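Local structure of cortical-lytic enzyme (Bacillus cereus, 4S3J) at residues D61-I66 / A75-V80. The protein acts as an N-acetylglucosaminidase that breaks down partially degraded spore-cortex peptidoglycan, marked by muramic acid delta-lactam, during germination. Numbering follows the deposited sequence.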
ATOM      1  N   ASP A  61      10.429   8.656  18.872  1.00 21.65           N
ATOM      2  CA  ASP A  61       9.389   7.917  19.582  1.00 18.40           C
ATOM      3  C   ASP A  61       8.719   8.769  20.659  1.00 26.35           C
ATOM      4  O   ASP A  61       9.330   9.655  21.258  1.00 23.86           O
ATOM      5  CB  ASP A  61       9.968   6.678  20.272  1.00 17.93           C
ATOM      6  CG  ASP A  61       9.899   5.419  19.428  1.00 25.82           C
ATOM      7  OD1 ASP A  61       9.110   5.341  18.464  1.00 29.13           O
ATOM      8  OD2 ASP A  61      10.657   4.486  19.750  1.00 20.61           O
ATOM      9  N   SER A  62       7.462   8.432  20.918  1.00 22.60           N
ATOM     10  CA  SER A  62       6.710   8.926  22.052  1.00 21.21           C
ATOM     11  C   SER A  62       6.023   7.731  22.665  1.00 22.60           C
ATOM     12  O   SER A  62       5.888   6.690  22.011  1.00 20.28           O
ATOM     13  CB  SER A  62       5.689   9.969  21.608  1.00 23.98           C
ATOM     14  OG  SER A  62       4.732   9.380  20.726  1.00 22.94           O
ATOM     15  N   LEU A  63       5.579   7.853  23.911  1.00 23.64           N
ATOM     16  CA  LEU A  63       4.829   6.764  24.510  1.00 20.57           C
ATOM     17  C   LEU A  63       3.546   6.538  23.738  1.00 22.52           C
ATOM     18  O   LEU A  63       3.131   5.410  23.545  1.00 19.66           O
ATOM     19  CB  LEU A  63       4.536   7.041  25.983  1.00 22.78           C
ATOM     20  CG  LEU A  63       5.707   6.930  26.960  1.00 25.88           C
ATOM     21  CD1 LEU A  63       5.219   7.264  28.372  1.00 25.66           C
ATOM     22  CD2 LEU A  63       6.345   5.535  26.938  1.00 22.23           C
ATOM     23  N   TYR A  64       2.931   7.614  23.270  1.00 21.60           N
ATOM     24  CA  TYR A  64       1.738   7.484  22.447  1.00 23.74           C
ATOM     25  C   TYR A  64       2.006   6.617  21.199  1.00 20.90           C
ATOM     26  O   TYR A  64       1.245   5.682  20.907  1.00 20.50           O
ATOM     27  CB  TYR A  64       1.221   8.863  22.036  1.00 21.75           C
ATOM     28  CG  TYR A  64       0.039   8.763  21.110  1.00 24.18           C
ATOM     29  CD1 TYR A  64      -1.226   8.489  21.599  1.00 27.70           C
ATOM     30  CD2 TYR A  64       0.203   8.910  19.741  1.00 24.92           C
ATOM     31  CE1 TYR A  64      -2.307   8.379  20.736  1.00 29.39           C
ATOM     32  CE2 TYR A  64      -0.856   8.800  18.887  1.00 29.74           C
ATOM     33  CZ  TYR A  64      -2.107   8.536  19.389  1.00 27.68           C
ATOM     34  OH  TYR A  64      -3.156   8.429  18.504  1.00 29.01           O
ATOM     35  N   ARG A  65       3.081   6.905  20.470  1.00 18.58           N
ATOM     36  CA  ARG A  65       3.390   6.137  19.257  1.00 20.60           C
ATOM     37  C   ARG A  65       3.630   4.667  19.587  1.00 18.06           C
ATOM     38  O   ARG A  65       3.138   3.772  18.908  1.00 18.34           O
ATOM     39  CB  ARG A  65       4.614   6.698  18.523  1.00 19.76           C
ATOM     40  CG  ARG A  65       4.971   5.891  17.274  1.00 20.92           C
ATOM     41  CD  ARG A  65       6.261   6.378  16.611  1.00 20.63           C
ATOM     42  NE  ARG A  65       6.675   5.524  15.492  1.00 21.68           N
ATOM     43  CZ  ARG A  65       6.233   5.658  14.239  1.00 19.27           C
ATOM     44  NH1 ARG A  65       5.357   6.604  13.953  1.00 20.00           N
ATOM     45  NH2 ARG A  65       6.668   4.836  13.273  1.00 18.61           N
ATOM     46  N   ILE A  66       4.418   4.416  20.623  1.00 18.62           N
ATOM     47  CA  ILE A  66       4.753   3.045  20.963  1.00 14.39           C
ATOM     48  C   ILE A  66       3.495   2.257  21.364  1.00 16.44           C
ATOM     49  O   ILE A  66       3.357   1.071  21.026  1.00 18.11           O
ATOM     50  CB  ILE A  66       5.815   3.029  22.091  1.00 14.66           C
ATOM     51  CG1 ILE A  66       7.101   3.699  21.603  1.00 17.64           C
ATOM     52  CG2 ILE A  66       6.064   1.601  22.597  1.00 17.88           C
ATOM     53  CD1 ILE A  66       8.037   4.127  22.731  1.00 18.77           C
ATOM     54  N   ALA A  75      -2.232   4.350  28.887  1.00 25.87           N
ATOM     55  CA  ALA A  75      -2.158   4.392  30.355  1.00 22.88           C
ATOM     56  C   ALA A  75      -1.461   3.163  30.918  1.00 28.84           C
ATOM     57  O   ALA A  75      -0.732   3.265  31.899  1.00 30.05           O
ATOM     58  CB  ALA A  75      -3.550   4.515  30.961  1.00 24.92           C
ATOM     59  N   SER A  76      -1.716   1.994  30.334  1.00 25.48           N
ATOM     60  CA  SER A  76      -1.087   0.762  30.809  1.00 26.25           C
ATOM     61  C   SER A  76       0.412   0.766  30.543  1.00 27.16           C
ATOM     62  O   SER A  76       1.195   0.360  31.389  1.00 24.46           O
ATOM     63  CB  SER A  76      -1.715  -0.464  30.155  1.00 27.68           C
ATOM     64  OG  SER A  76      -3.109  -0.508  30.406  1.00 47.45           O
ATOM     65  N   LEU A  77       0.807   1.208  29.355  1.00 25.53           N
ATOM     66  CA  LEU A  77       2.235   1.266  29.006  1.00 19.86           C
ATOM     67  C   LEU A  77       2.971   2.223  29.912  1.00 23.14           C
ATOM     68  O   LEU A  77       4.059   1.920  30.390  1.00 23.17           O
ATOM     69  CB  LEU A  77       2.402   1.697  27.549  1.00 18.28           C
ATOM     70  CG  LEU A  77       3.828   1.887  27.041  1.00 18.59           C
ATOM     71  CD1 LEU A  77       4.567   0.578  27.070  1.00 25.50           C
ATOM     72  CD2 LEU A  77       3.811   2.454  25.593  1.00 22.22           C
ATOM     73  N   ALA A  78       2.371   3.382  30.161  1.00 25.83           N
ATOM     74  CA  ALA A  78       2.983   4.380  31.037  1.00 27.55           C
ATOM     75  C   ALA A  78       3.089   3.842  32.466  1.00 26.71           C
ATOM     76  O   ALA A  78       4.150   3.912  33.093  1.00 26.94           O
ATOM     77  CB  ALA A  78       2.180   5.675  31.005  1.00 26.11           C
ATOM     78  N   LYS A  79       1.992   3.304  32.979  1.00 22.98           N
ATOM     79  CA  LYS A  79       1.980   2.796  34.351  1.00 26.57           C
ATOM     80  C   LYS A  79       3.032   1.712  34.587  1.00 23.51           C
ATOM     81  O   LYS A  79       3.755   1.758  35.589  1.00 24.96           O
ATOM     82  CB  LYS A  79       0.585   2.287  34.710  1.00 24.90           C
ATOM     83  CG  LYS A  79       0.490   1.599  36.054  1.00 31.36           C
ATOM     84  CD  LYS A  79      -0.955   1.358  36.482  1.00 37.76           C
ATOM     85  CE  LYS A  79      -1.003   0.474  37.728  1.00 63.78           C
ATOM     86  NZ  LYS A  79      -0.070   0.923  38.805  1.00 73.93           N
ATOM     87  N   VAL A  80       3.139   0.740  33.689  1.00 23.75           N
ATOM     88  CA  VAL A  80       3.996  -0.406  33.983  1.00 20.02           C
ATOM     89  C   VAL A  80       5.478  -0.011  33.938  1.00 24.42           C
ATOM     90  O   VAL A  80       6.335  -0.737  34.452  1.00 28.03           O
ATOM     91  CB  VAL A  80       3.706  -1.589  33.024  1.00 23.29           C
ATOM     92  CG1 VAL A  80       4.232  -1.325  31.607  1.00 22.29           C
ATOM     93  CG2 VAL A  80       4.293  -2.875  33.592  1.00 25.78           C
TER
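Leu63 and Ile66, one turn apart on helix 63-70, meet Leu77 and Ala78 of helix 74-80 in a small interface without a hydrogen bond, built mainly of apolar side chains, that illustrates how the two helices of a LysM domain pack. Ser62, at the N-cap, closes off the first turn that holds both residues: its OG accepts from Arg65 N at 3.0 Å (161°). Leu63 then divides its two methyls: CD1 lies against Ala78 CB at 4.3 Å, whereas CD2 lies 4.2 Å from Leu77 CD2. That same Leu77 methyl also rests 3.7 Å from the backbone oxygen Leu63 O. The side chain of Arg65 leaves the helix on the side away from Leu77, and its NH1 hydrogen-bonds Ser392 OG on helix 387-400 of the glycosidase part. Ile66 offers its CG2 branch, anti to the backbone N, and this methyl approaches Leu77 CD2 to 3.8 Å, the two side chains crossing at about a right angle. Leu77, with CG anti to its own N (chi1 177°), thus carries a single methyl into the groove between Leu63 and Ile66. The four touching residues are buried: Leu95 of strand 94-96 packs on Leu63 and Ile66, while the loop residues Leu89 and Leu85 touch Ile66 and Ala78, closing the core between helices and sheet.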